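Local atomic coordinates of glycoside hydrolase family 43 (Halothermothrix orenii, PDB entry 4QQS), a protein that hydrolyses glycosidic bonds as a five-bladed beta-propeller glycosidase of family 43 with alpha-L-arabinofuranosidase activity. Residues Q192-P197 against M208-N213; P218-G223 against P254-V259; V270-H275 against N288-Y293. One frame throughout, in Å; residues are numbered along the deposited sequence.

Interaction 1. Residues Q192-P197 against M208-N213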
ATOM      1  N   GLN A 192       8.018  10.403  12.931  1.00  7.89           N
ATOM      2  CA  GLN A 192       7.421  10.975  11.721  1.00  7.26           C
ATOM      3  C   GLN A 192       7.416   9.939  10.616  1.00  6.84           C
ATOM      4  O   GLN A 192       8.365   9.159  10.479  1.00  7.30           O
ATOM      5  CB  GLN A 192       8.210  12.202  11.255  1.00  8.34           C
ATOM      6  CG  GLN A 192       8.304  13.298  12.304  1.00  9.05           C
ATOM      7  CD  GLN A 192       9.054  14.506  11.835  1.00  9.57           C
ATOM      8  OE1 GLN A 192       9.223  14.719  10.637  1.00 10.93           O
ATOM      9  NE2 GLN A 192       9.470  15.337  12.786  1.00 10.30           N
ATOM     10  N   TRP A 193       6.351   9.929   9.821  1.00  6.54           N
ATOM     11  CA  TRP A 193       6.176   8.918   8.791  1.00  6.34           C
ATOM     12  C   TRP A 193       5.798   9.458   7.427  1.00  5.82           C
ATOM     13  O   TRP A 193       4.870  10.257   7.303  1.00  6.11           O
ATOM     14  CB  TRP A 193       5.040   7.956   9.165  1.00  7.77           C
ATOM     15  CG  TRP A 193       5.211   7.187  10.419  1.00  9.97           C
ATOM     16  CD1 TRP A 193       5.668   5.923  10.551  1.00 12.53           C
ATOM     17  CD2 TRP A 193       4.867   7.637  11.747  1.00 11.30           C
ATOM     18  NE1 TRP A 193       5.623   5.551  11.874  1.00 13.63           N
ATOM     19  CE2 TRP A 193       5.146   6.592  12.629  1.00 13.99           C
ATOM     20  CE3 TRP A 193       4.339   8.834  12.259  1.00 12.34           C
ATOM     21  CZ2 TRP A 193       4.934   6.707  14.008  1.00 15.08           C
ATOM     22  CZ3 TRP A 193       4.118   8.944  13.610  1.00 14.94           C
ATOM     23  CH2 TRP A 193       4.425   7.892  14.469  1.00 15.74           C
ATOM     24  N   ASN A 194       6.482   8.945   6.404  1.00  5.66           N
ATOM     25  CA  ASN A 194       5.913   8.822   5.063  1.00  5.98           C
ATOM     26  C   ASN A 194       6.003   7.333   4.737  1.00  6.05           C
ATOM     27  O   ASN A 194       7.106   6.759   4.746  1.00  6.56           O
ATOM     28  CB  ASN A 194       6.687   9.595   3.986  1.00  6.06           C
ATOM     29  CG  ASN A 194       6.456  11.112   3.953  1.00  6.19           C
ATOM     30  OD1 ASN A 194       7.093  11.781   3.142  1.00  6.58           O
ATOM     31  ND2 ASN A 194       5.571  11.655   4.783  1.00  6.43           N
ATOM     32  N   GLU A 195       4.861   6.708   4.468  1.00  5.82           N
ATOM     33  CA  GLU A 195       4.858   5.272   4.236  1.00  6.05           C
ATOM     34  C   GLU A 195       3.764   4.905   3.245  1.00  5.81           C
ATOM     35  O   GLU A 195       3.073   5.761   2.711  1.00  5.99           O
ATOM     36  CB  GLU A 195       4.775   4.493   5.557  1.00  7.02           C
ATOM     37  CG  GLU A 195       3.479   4.713   6.305  1.00  8.01           C
ATOM     38  CD  GLU A 195       3.421   4.030   7.679  1.00  9.68           C
ATOM     39  OE1 GLU A 195       4.400   3.390   8.108  1.00 12.22           O
ATOM     40  OE2 GLU A 195       2.362   4.127   8.336  1.00 11.07           O
ATOM     41  N   GLY A 196       3.646   3.623   2.952  1.00  6.08           N
ATOM     42  CA  GLY A 196       2.611   3.184   2.039  1.00  6.20           C
ATOM     43  C   GLY A 196       2.588   3.804   0.651  1.00  5.90           C
ATOM     44  O   GLY A 196       1.520   4.186   0.164  1.00  6.62           O
ATOM     45  N   PRO A 197       3.728   3.858  -0.045  1.00  6.00           N
ATOM     46  CA  PRO A 197       3.705   4.397  -1.414  1.00  6.18           C
ATOM     47  C   PRO A 197       2.864   3.562  -2.377  1.00  6.34           C
ATOM     48  O   PRO A 197       2.869   2.331  -2.301  1.00  7.10           O
ATOM     49  CB  PRO A 197       5.179   4.355  -1.835  1.00  6.60           C
ATOM     50  CG  PRO A 197       5.778   3.261  -0.992  1.00  6.74           C
ATOM     51  CD  PRO A 197       5.067   3.379   0.342  1.00  6.35           C
ATOM     52  N   MET A 208       2.727   9.622  -6.812  1.00  6.21           N
ATOM     53  CA  MET A 208       2.947   8.713  -5.695  1.00  6.11           C
ATOM     54  C   MET A 208       2.020   9.125  -4.569  1.00  5.90           C
ATOM     55  O   MET A 208       2.192  10.186  -3.967  1.00  6.34           O
ATOM     56  CB  MET A 208       4.385   8.811  -5.178  1.00  6.31           C
ATOM     57  CG  MET A 208       4.650   7.834  -4.019  1.00  7.16           C
ATOM     58  SD  MET A 208       6.112   8.198  -3.073  1.00  8.59           S
ATOM     59  CE  MET A 208       7.316   8.006  -4.377  1.00  9.80           C
ATOM     60  N   MET A 209       1.029   8.296  -4.304  1.00  5.93           N
ATOM     61  CA  MET A 209       0.212   8.430  -3.116  1.00  6.16           C
ATOM     62  C   MET A 209       0.983   7.827  -1.939  1.00  5.92           C
ATOM     63  O   MET A 209       1.737   6.865  -2.112  1.00  6.65           O
ATOM     64  CB  MET A 209      -1.121   7.719  -3.340  1.00  6.45           C
ATOM     65  CG  MET A 209      -1.892   8.332  -4.477  1.00  8.34           C
ATOM     66  SD  MET A 209      -3.355   7.436  -4.976  1.00  9.09           S
ATOM     67  CE  MET A 209      -4.452   8.020  -3.678  1.00 10.98           C
ATOM     68  N   TYR A 210       0.779   8.376  -0.746  1.00  5.78           N
ATOM     69  CA  TYR A 210       1.498   7.897   0.430  1.00  6.07           C
ATOM     70  C   TYR A 210       0.716   8.354   1.653  1.00  5.51           C
ATOM     71  O   TYR A 210      -0.155   9.222   1.564  1.00  6.32           O
ATOM     72  CB  TYR A 210       2.951   8.425   0.466  1.00  5.95           C
ATOM     73  CG  TYR A 210       3.013   9.912   0.681  1.00  5.89           C
ATOM     74  CD1 TYR A 210       2.917  10.806  -0.372  1.00  6.33           C
ATOM     75  CD2 TYR A 210       3.119  10.440   1.962  1.00  6.19           C
ATOM     76  CE1 TYR A 210       2.923  12.167  -0.153  1.00  6.50           C
ATOM     77  CE2 TYR A 210       3.120  11.801   2.181  1.00  7.01           C
ATOM     78  CZ  TYR A 210       3.031  12.665   1.122  1.00  6.64           C
ATOM     79  OH  TYR A 210       3.051  14.035   1.289  1.00  7.39           O
ATOM     80  N   SER A 211       1.064   7.778   2.799  1.00  5.53           N
ATOM     81  CA  SER A 211       0.426   8.113   4.061  1.00  5.89           C
ATOM     82  C   SER A 211       1.410   8.745   5.032  1.00  5.76           C
ATOM     83  O   SER A 211       2.616   8.449   5.007  1.00  6.34           O
ATOM     84  CB  SER A 211      -0.163   6.853   4.690  1.00  6.88           C
ATOM     85  OG  SER A 211      -1.160   6.293   3.844  1.00  7.85           O
ATOM     86  N   ALA A 212       0.897   9.616   5.895  1.00  6.03           N
ATOM     87  CA  ALA A 212       1.717  10.264   6.910  1.00  6.10           C
ATOM     88  C   ALA A 212       0.948  10.338   8.224  1.00  6.41           C
ATOM     89  O   ALA A 212      -0.261  10.103   8.260  1.00  7.22           O
ATOM     90  CB  ALA A 212       2.139  11.672   6.460  1.00  6.60           C
ATOM     91  N   ASN A 213       1.674  10.731   9.274  1.00  7.12           N
ATOM     92  CA  ASN A 213       1.223  10.677  10.660  1.00  8.17           C
ATOM     93  C   ASN A 213       1.152   9.239  11.149  1.00  8.33           C
ATOM     94  O   ASN A 213       1.509   8.317  10.414  1.00  8.36           O
ATOM     95  CB  ASN A 213      -0.058  11.489  10.873  1.00  9.19           C
ATOM     96  CG  ASN A 213       0.141  12.932  10.467  1.00  9.90           C
ATOM     97  OD1 ASN A 213       0.965  13.635  11.058  1.00 12.45           O
ATOM     98  ND2 ASN A 213      -0.541  13.368   9.428  1.00 10.31           N
TER
HETATM   99  O   HOH W   1       4.294  11.815  10.452  1.00  8.19           O
HETATM  100  O   HOH W   2       2.371   5.038  11.032  1.00 16.31           O
HETATM  101  O   HOH W   3      -0.861   5.407   1.156  1.00  7.59           O
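Two backbone bonds pin E195 to S211 in this antiparallel hairpin: E195 N gives to S211 O at 2.9 Å, in the plane of that carbonyl, and S211 N returns an almost straight bond to E195 O at 2.8 Å. One residue earlier, N194 lies beside Y210 of the partner strand, and the two side chains point the same way. CB of N194 skirts Y210 CD2. The next atom, CG, anti to the carbonyl carbon (chi1 -77°), rests 3.8 Å from Y210 CE2, with the amide turned 48° from the ring. At the tip, ND2 meets that same CE2 and the methyl of A212, and doubles back to give a hydrogen bond of 3.0 Å to W193 O, on a lone pair of that carbonyl. ND2 also bonds to E185 and OD1 to K236, so both ends of the amide are held and its flip is fixed. On the other face, the E195 side chain runs extended beyond CG; its OE2 accepts from a water at 2.8 Å and bonds to Y220. E195 is the predicted proton donor, and D126, close by, probably tunes its ionisation. W193 lays CE3 3.4 Å from the carbonyl carbon of N213. Beyond G196, P197 CA leans on M209 O and P197 CB on M208 CG. The hairpin of strands 191-202 and 205-212 lies between strand 153-162, which pairs with 191-202, and strand 221-227, which pairs with 205-212.

Interaction 2. Residues P218-G223 against P254-V259; sequences PDYSIG and PGHNSV. With NA (sodium ion), chain D.
Near the axis of the five-bladed beta-propeller, the loop leading into strand 257-261 runs against the start of strand 221-227, joining two consecutive blades. P254 comes first: its ring carbon CD sits 3.4 Å from Y220 O, and its carbonyl oxygen takes a CA-H...O contact from S221 CA at 3.2 Å. Y220 O finds no donor in P254, whose N carries no hydrogen and whose O is itself an acceptor. G255 follows, its CA lodged between two side chains: Y220 CE2 lies 3.7 Å away and I222 CD1 3.6 Å. A CB on G255 would clash with Y220 CE2, consistent with glycine at this place. Y220 gets there with CG anti to its backbone N (chi1 -158°), and its hydroxyl bonds to E195. H256 lies alongside that tyrosine, pointing the same way; Y220 OH is 4.0 Å from H256 CB and near the plane of the imidazole, at its edge. The ring of H256, likewise thrown anti to the backbone N (chi1 -162°), carries NE2 to the sodium ion, while its ND1 bonds to a buffer molecule and its backbone N to S211. The chain turns a corner here. N257 then swings back, and its OD1 packs on I222 CG2 at 3.7 Å. H256 NE2 binds the sodium ion at 2.8 Å, and four waters and E75 complete the shell of the ion; one of these waters also lies 2.7 Å from N257 O, within hydrogen-bonding distance.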
ATOM      1  N   PRO A 218      -6.187   9.340  14.549  1.00 10.93           N
ATOM      2  CA  PRO A 218      -7.178   9.766  13.554  1.00 10.69           C
ATOM      3  C   PRO A 218      -6.552  10.591  12.431  1.00  9.25           C
ATOM      4  O   PRO A 218      -7.125  10.658  11.346  1.00  9.68           O
ATOM      5  CB  PRO A 218      -8.167  10.598  14.378  1.00 12.35           C
ATOM      6  CG  PRO A 218      -7.977  10.115  15.745  1.00 14.72           C
ATOM      7  CD  PRO A 218      -6.550   9.786  15.898  1.00 12.76           C
ATOM      8  N   ASP A 219      -5.391  11.190  12.688  1.00  9.57           N
ATOM      9  CA  ASP A 219      -4.734  12.055  11.722  1.00  9.50           C
ATOM     10  C   ASP A 219      -3.917  11.320  10.660  1.00  8.48           C
ATOM     11  O   ASP A 219      -3.348  11.972   9.789  1.00  8.87           O
ATOM     12  CB  ASP A 219      -3.873  13.088  12.441  1.00 11.17           C
ATOM     13  CG  ASP A 219      -4.712  14.058  13.242  1.00 13.85           C
ATOM     14  OD1 ASP A 219      -5.742  14.533  12.711  1.00 14.43           O
ATOM     15  OD2 ASP A 219      -4.346  14.319  14.409  1.00 16.85           O
ATOM     16  N   TYR A 220      -3.862   9.990  10.719  1.00  7.78           N
ATOM     17  CA  TYR A 220      -3.313   9.234   9.596  1.00  7.42           C
ATOM     18  C   TYR A 220      -4.078   9.676   8.354  1.00  7.06           C
ATOM     19  O   TYR A 220      -5.301   9.799   8.386  1.00  7.71           O
ATOM     20  CB  TYR A 220      -3.456   7.743   9.825  1.00  7.48           C
ATOM     21  CG  TYR A 220      -2.515   6.856   9.047  1.00  7.15           C
ATOM     22  CD1 TYR A 220      -1.145   6.993   9.170  1.00  7.79           C
ATOM     23  CD2 TYR A 220      -2.997   5.841   8.239  1.00  7.79           C
ATOM     24  CE1 TYR A 220      -0.273   6.126   8.515  1.00  8.08           C
ATOM     25  CE2 TYR A 220      -2.146   4.970   7.581  1.00  8.20           C
ATOM     26  CZ  TYR A 220      -0.790   5.107   7.731  1.00  8.67           C
ATOM     27  OH  TYR A 220       0.021   4.199   7.079  1.00  9.86           O
ATOM     28  N   SER A 221      -3.364   9.967   7.271  1.00  6.67           N
ATOM     29  CA  SER A 221      -4.004  10.534   6.091  1.00  6.21           C
ATOM     30  C   SER A 221      -3.098  10.380   4.881  1.00  6.08           C
ATOM     31  O   SER A 221      -1.904  10.066   5.018  1.00  6.69           O
ATOM     32  CB  SER A 221      -4.398  11.991   6.332  1.00  7.61           C
ATOM     33  OG  SER A 221      -3.457  12.683   7.137  1.00  8.87           O
ATOM     34  N   ILE A 222      -3.682  10.592   3.708  1.00  6.03           N
ATOM     35  CA  ILE A 222      -3.043  10.324   2.429  1.00  6.22           C
ATOM     36  C   ILE A 222      -2.780  11.608   1.669  1.00  6.14           C
ATOM     37  O   ILE A 222      -3.672  12.457   1.525  1.00  6.99           O
ATOM     38  CB  ILE A 222      -3.931   9.389   1.576  1.00  6.82           C
ATOM     39  CG1 ILE A 222      -4.050   8.034   2.277  1.00  9.27           C
ATOM     40  CG2 ILE A 222      -3.385   9.243   0.163  1.00  7.45           C
ATOM     41  CD1 ILE A 222      -5.148   7.146   1.746  1.00 10.07           C
ATOM     42  N   GLY A 223      -1.548  11.733   1.173  1.00  6.13           N
ATOM     43  CA  GLY A 223      -1.161  12.800   0.276  1.00  6.07           C
ATOM     44  C   GLY A 223      -0.578  12.223  -0.997  1.00  5.60           C
ATOM     45  O   GLY A 223      -0.489  11.005  -1.159  1.00  6.03           O
ATOM     46  N   PRO A 254      -7.852   7.646   7.464  1.00  8.20           N
ATOM     47  CA  PRO A 254      -7.814   6.996   6.149  1.00  8.14           C
ATOM     48  C   PRO A 254      -6.387   6.863   5.632  1.00  8.00           C
ATOM     49  O   PRO A 254      -5.645   7.839   5.593  1.00 10.18           O
ATOM     50  CB  PRO A 254      -8.642   7.930   5.267  1.00  9.69           C
ATOM     51  CG  PRO A 254      -8.525   9.260   5.926  1.00  9.89           C
ATOM     52  CD  PRO A 254      -8.436   8.996   7.398  1.00  8.94           C
ATOM     53  N   GLY A 255      -5.989   5.661   5.230  1.00  7.38           N
ATOM     54  CA  GLY A 255      -4.593   5.469   4.899  1.00  8.25           C
ATOM     55  C   GLY A 255      -4.243   4.195   4.175  1.00  7.07           C
ATOM     56  O   GLY A 255      -5.078   3.342   3.882  1.00  7.58           O
ATOM     57  N   HIS A 256      -2.935   4.154   3.894  1.00  7.25           N
ATOM     58  CA  HIS A 256      -2.213   3.052   3.232  1.00  7.59           C
ATOM     59  C   HIS A 256      -3.020   2.436   2.130  1.00  6.98           C
ATOM     60  O   HIS A 256      -3.532   1.305   2.236  1.00  8.77           O
ATOM     61  CB  HIS A 256      -1.666   1.983   4.261  1.00  9.44           C
ATOM     62  CG  HIS A 256      -0.589   1.095   3.690  1.00 11.27           C
ATOM     63  ND1 HIS A 256       0.648   0.907   4.199  1.00 13.01           N
ATOM     64  CD2 HIS A 256      -0.636   0.362   2.601  1.00 11.88           C
ATOM     65  CE1 HIS A 256       1.293   0.084   3.453  1.00 12.58           C
ATOM     66  NE2 HIS A 256       0.543  -0.255   2.459  1.00 12.07           N
ATOM     67  N   ASN A 257      -3.083   3.163   1.016  1.00  6.96           N
ATOM     68  CA  ASN A 257      -3.997   2.838  -0.046  1.00  7.12           C
ATOM     69  C   ASN A 257      -3.368   2.112  -1.231  1.00  6.94           C
ATOM     70  O   ASN A 257      -2.154   2.119  -1.463  1.00  7.43           O
ATOM     71  CB  ASN A 257      -4.666   4.102  -0.562  1.00  7.56           C
ATOM     72  CG  ASN A 257      -3.732   4.951  -1.399  1.00  7.37           C
ATOM     73  OD1 ASN A 257      -2.903   5.696  -0.876  1.00  8.64           O
ATOM     74  ND2 ASN A 257      -3.848   4.818  -2.723  1.00  7.96           N
ATOM     75  N   SER A 258      -4.254   1.512  -2.016  1.00  6.41           N
ATOM     76  CA  SER A 258      -3.951   1.106  -3.378  1.00  6.38           C
ATOM     77  C   SER A 258      -4.954   1.775  -4.320  1.00  6.27           C
ATOM     78  O   SER A 258      -5.808   2.554  -3.877  1.00  6.98           O
ATOM     79  CB  SER A 258      -3.957  -0.417  -3.495  1.00  6.79           C
ATOM     80  OG  SER A 258      -5.192  -0.977  -3.081  1.00  7.68           O
ATOM     81  N   VAL A 259      -4.783   1.544  -5.620  1.00  6.73           N
ATOM     82  CA  VAL A 259      -5.651   2.112  -6.645  1.00  7.17           C
ATOM     83  C   VAL A 259      -5.995   1.003  -7.642  1.00  7.40           C
ATOM     84  O   VAL A 259      -5.123   0.226  -8.019  1.00  8.56           O
ATOM     85  CB  VAL A 259      -4.956   3.260  -7.402  1.00  7.70           C
ATOM     86  CG1 VAL A 259      -5.883   3.843  -8.462  1.00  8.83           C
ATOM     87  CG2 VAL A 259      -4.509   4.348  -6.442  1.00  7.95           C
TER
HETATM   88 NA    NA D 402       1.386  -0.681  -0.134  1.00  9.85          NA
HETATM   89  O   HOH W   4       0.151   1.605  -0.242  1.00 23.16           O
HETATM   90  O   HOH W   5      -0.426  -1.843  -0.298  1.00 14.02           O
HETATM   91  O   HOH W   6       3.436   0.514  -0.086  1.00 11.21           O
HETATM   92  O   HOH W   7       2.826  -2.187   0.706  1.00 14.02           O

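Interaction 3. Residues V270-H275 against N288-Y293; sequences VVYHTH and NIDRLY
N288 and D290 hold Y272 from two directions. CB of N288 sits over one face of the tyrosine ring, a CH-pi contact 3.6 Å from the centroid and offset toward the rim. At the ring edge, Y272 OH donates to D290 OD2 in a short 2.6 Å bond that reaches the carboxylate from 25° above its plane. The amide of N288 reaches across to the strand of Y272: ND2 gives one bond to Y272 O at 3.2 Å and another to T274 OG1 at 3.0 Å, so Y272 O accepts from both N288 N and N288 ND2. An alanine in place of Y272 would remove the ring and its hydroxyl, and would probably leave CB of N288 without its aromatic cover and D290 OD2 without this donor. Behind this shell, the backbone sets the register: V270 with D290 and Y272 with N288 form hydrogen-bonded pairs, and V271 and I289, a non-hydrogen-bonded pair between these, lie side by side with their CG2 methyls 4.1 Å apart on the face away from the tyrosine. Farther out, T305 and Y5 bond to D290 OD1, P304 touches the Y272 ring, and R306 bonds weakly to T274 OG1. Strands 268-275 and 285-295 thus form an antiparallel hairpin in the last four-stranded blade of the propeller.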
ATOM      1  N   VAL A 270      -9.721   4.556  -5.250  1.00  7.16           N
ATOM      2  CA  VAL A 270      -8.763   4.384  -4.180  1.00  7.19           C
ATOM      3  C   VAL A 270      -9.349   3.384  -3.182  1.00  7.24           C
ATOM      4  O   VAL A 270     -10.542   3.429  -2.866  1.00  8.36           O
ATOM      5  CB  VAL A 270      -8.422   5.746  -3.495  1.00  8.20           C
ATOM      6  CG1 VAL A 270      -9.654   6.460  -2.930  1.00  9.24           C
ATOM      7  CG2 VAL A 270      -7.382   5.564  -2.428  1.00  8.61           C
ATOM      8  N   VAL A 271      -8.507   2.458  -2.735  1.00  6.86           N
ATOM      9  CA  VAL A 271      -8.864   1.450  -1.752  1.00  6.84           C
ATOM     10  C   VAL A 271      -7.998   1.746  -0.536  1.00  6.57           C
ATOM     11  O   VAL A 271      -6.782   1.782  -0.646  1.00  7.12           O
ATOM     12  CB  VAL A 271      -8.598   0.030  -2.263  1.00  7.77           C
ATOM     13  CG1 VAL A 271      -9.061  -0.973  -1.220  1.00  8.47           C
ATOM     14  CG2 VAL A 271      -9.293  -0.215  -3.616  1.00  8.46           C
ATOM     15  N   TYR A 272      -8.616   1.999   0.612  1.00  6.42           N
ATOM     16  CA  TYR A 272      -7.902   2.513   1.771  1.00  6.42           C
ATOM     17  C   TYR A 272      -8.513   1.975   3.051  1.00  6.42           C
ATOM     18  O   TYR A 272      -9.672   1.557   3.067  1.00  7.34           O
ATOM     19  CB  TYR A 272      -7.908   4.055   1.771  1.00  6.73           C
ATOM     20  CG  TYR A 272      -9.285   4.671   1.850  1.00  7.00           C
ATOM     21  CD1 TYR A 272     -10.090   4.796   0.723  1.00  7.24           C
ATOM     22  CD2 TYR A 272      -9.783   5.112   3.062  1.00  7.49           C
ATOM     23  CE1 TYR A 272     -11.366   5.356   0.804  1.00  7.84           C
ATOM     24  CE2 TYR A 272     -11.055   5.684   3.153  1.00  7.86           C
ATOM     25  CZ  TYR A 272     -11.845   5.793   2.028  1.00  7.84           C
ATOM     26  OH  TYR A 272     -13.098   6.349   2.169  1.00  8.96           O
ATOM     27  N   HIS A 273      -7.735   1.991   4.126  1.00  6.45           N
ATOM     28  CA  HIS A 273      -8.274   1.579   5.406  1.00  6.61           C
ATOM     29  C   HIS A 273      -8.662   2.773   6.262  1.00  6.67           C
ATOM     30  O   HIS A 273      -8.203   3.877   6.044  1.00  7.04           O
ATOM     31  CB  HIS A 273      -7.344   0.634   6.157  1.00  7.05           C
ATOM     32  CG  HIS A 273      -6.042   1.210   6.612  1.00  6.93           C
ATOM     33  ND1 HIS A 273      -5.845   2.361   7.351  1.00  9.39           N
ATOM     34  CD2 HIS A 273      -4.833   0.644   6.462  1.00  6.09           C
ATOM     35  CE1 HIS A 273      -4.541   2.475   7.597  1.00  6.97           C
ATOM     36  NE2 HIS A 273      -3.920   1.436   7.081  1.00  8.90           N
ATOM     37  N   THR A 274      -9.556   2.515   7.213  1.00  6.86           N
ATOM     38  CA  THR A 274      -9.876   3.450   8.292  1.00  7.33           C
ATOM     39  C   THR A 274      -9.975   2.650   9.590  1.00  7.69           C
ATOM     40  O   THR A 274     -10.092   1.429   9.573  1.00  8.61           O
ATOM     41  CB  THR A 274     -11.211   4.178   8.054  1.00  8.28           C
ATOM     42  OG1 THR A 274     -12.244   3.207   7.873  1.00  9.38           O
ATOM     43  CG2 THR A 274     -11.146   5.090   6.849  1.00  8.93           C
ATOM     44  N   HIS A 275      -9.981   3.325  10.731  1.00  8.35           N
ATOM     45  CA  HIS A 275     -10.098   2.592  11.985  1.00  8.77           C
ATOM     46  C   HIS A 275     -11.474   1.982  12.131  1.00  9.92           C
ATOM     47  O   HIS A 275     -12.493   2.632  11.894  1.00 10.83           O
ATOM     48  CB  HIS A 275      -9.823   3.492  13.172  1.00  9.23           C
ATOM     49  CG  HIS A 275      -8.451   4.076  13.167  1.00  9.36           C
ATOM     50  ND1 HIS A 275      -7.289   3.345  13.278  1.00 10.57           N
ATOM     51  CD2 HIS A 275      -8.080   5.364  13.039  1.00  8.45           C
ATOM     52  CE1 HIS A 275      -6.263   4.178  13.222  1.00  8.48           C
ATOM     53  NE2 HIS A 275      -6.722   5.409  13.097  1.00 10.69           N
ATOM     54  N   ASN A 288     -12.201   0.278   2.692  1.00  7.53           N
ATOM     55  CA  ASN A 288     -13.070   1.282   2.084  1.00  7.76           C
ATOM     56  C   ASN A 288     -12.645   1.521   0.654  1.00  7.55           C
ATOM     57  O   ASN A 288     -11.476   1.321   0.305  1.00  7.83           O
ATOM     58  CB  ASN A 288     -12.968   2.618   2.810  1.00  7.98           C
ATOM     59  CG  ASN A 288     -13.217   2.496   4.285  1.00  8.95           C
ATOM     60  OD1 ASN A 288     -14.351   2.569   4.749  1.00 10.87           O
ATOM     61  ND2 ASN A 288     -12.168   2.233   5.029  1.00  8.76           N
ATOM     62  N   ILE A 289     -13.582   1.987  -0.167  1.00  7.75           N
ATOM     63  CA  ILE A 289     -13.273   2.442  -1.516  1.00  8.04           C
ATOM     64  C   ILE A 289     -13.886   3.811  -1.752  1.00  8.02           C
ATOM     65  O   ILE A 289     -14.907   4.166  -1.149  1.00  8.62           O
ATOM     66  CB  ILE A 289     -13.757   1.452  -2.607  1.00  8.18           C
ATOM     67  CG1 ILE A 289     -15.287   1.407  -2.697  1.00  9.42           C
ATOM     68  CG2 ILE A 289     -13.153   0.061  -2.363  1.00  8.87           C
ATOM     69  CD1 ILE A 289     -15.788   0.489  -3.780  1.00  9.98           C
ATOM     70  N   ASP A 290     -13.285   4.595  -2.639  1.00  7.78           N
ATOM     71  CA  ASP A 290     -13.921   5.825  -3.092  1.00  7.96           C
ATOM     72  C   ASP A 290     -13.326   6.240  -4.431  1.00  7.71           C
ATOM     73  O   ASP A 290     -12.250   5.792  -4.824  1.00  8.03           O
ATOM     74  CB  ASP A 290     -13.799   6.960  -2.048  1.00  8.24           C
ATOM     75  CG  ASP A 290     -14.938   6.981  -1.026  1.00  8.39           C
ATOM     76  OD1 ASP A 290     -16.123   6.881  -1.428  1.00  9.28           O
ATOM     77  OD2 ASP A 290     -14.641   7.156   0.187  1.00  8.75           O
ATOM     78  N   ARG A 291     -14.046   7.102  -5.140  1.00  8.29           N
ATOM     79  CA  ARG A 291     -13.643   7.526  -6.469  1.00  8.35           C
ATOM     80  C   ARG A 291     -12.434   8.449  -6.429  1.00  8.11           C
ATOM     81  O   ARG A 291     -12.373   9.362  -5.615  1.00  9.61           O
ATOM     82  CB  ARG A 291     -14.818   8.197  -7.181  1.00  9.16           C
ATOM     83  CG  ARG A 291     -15.861   7.180  -7.607  1.00 10.29           C
ATOM     84  CD  ARG A 291     -17.096   7.810  -8.286  1.00 11.72           C
ATOM     85  NE  ARG A 291     -17.837   6.748  -8.972  1.00 12.78           N
ATOM     86  CZ  ARG A 291     -18.730   5.936  -8.416  1.00 13.34           C
ATOM     87  NH1 ARG A 291     -19.152   6.114  -7.173  1.00 13.50           N
ATOM     88  NH2 ARG A 291     -19.228   4.943  -9.134  1.00 13.96           N
ATOM     89  N   LEU A 292     -11.503   8.176  -7.339  1.00  8.08           N
ATOM     90  CA  LEU A 292     -10.245   8.892  -7.489  1.00  8.15           C
ATOM     91  C   LEU A 292     -10.213   9.448  -8.908  1.00  8.56           C
ATOM     92  O   LEU A 292     -10.553   8.736  -9.850  1.00  9.66           O
ATOM     93  CB  LEU A 292      -9.100   7.894  -7.313  1.00  8.50           C
ATOM     94  CG  LEU A 292      -7.686   8.442  -7.361  1.00  9.26           C
ATOM     95  CD1 LEU A 292      -7.402   9.248  -6.105  1.00  9.99           C
ATOM     96  CD2 LEU A 292      -6.691   7.314  -7.483  1.00 10.88           C
ATOM     97  N   TYR A 293      -9.820  10.705  -9.079  1.00  8.98           N
ATOM     98  CA  TYR A 293      -9.831  11.319 -10.408  1.00  9.87           C
ATOM     99  C   TYR A 293      -8.862  12.487 -10.457  1.00  9.34           C
ATOM    100  O   TYR A 293      -8.446  13.004  -9.432  1.00 10.03           O
ATOM    101  CB  TYR A 293     -11.249  11.779 -10.780  1.00 10.54           C
ATOM    102  CG  TYR A 293     -11.809  12.857  -9.872  1.00 11.17           C
ATOM    103  CD1 TYR A 293     -12.339  12.541  -8.631  1.00 12.38           C
ATOM    104  CD2 TYR A 293     -11.827  14.195 -10.265  1.00 11.22           C
ATOM    105  CE1 TYR A 293     -12.862  13.516  -7.797  1.00 13.36           C
ATOM    106  CE2 TYR A 293     -12.367  15.175  -9.446  1.00 12.37           C
ATOM    107  CZ  TYR A 293     -12.880  14.835  -8.207  1.00 13.54           C
ATOM    108  OH  TYR A 293     -13.402  15.799  -7.368  1.00 15.42           O
TER

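The three contacts follow one another along the chain, and none nests in or crosses another. Interaction 1 closes the hairpin of strands 191-202 and 205-212, with 10 residues between its segments. Interaction 2 opens only after it is complete and closes a loop of 30 residues, bringing the beginning of 221-227 to the approach of 257-261 and so tying one blade to the next. Interaction 3 then closes a 12-residue connection within that last blade. Strand 205-212 neighbours 221-227, and 257-261 neighbours 268-275, so residues 218-223 and 254-259 bridge the two hairpins. Away from this bridge, interactions 1 and 3 touch directly where the M209 methyl meets V270 and L292.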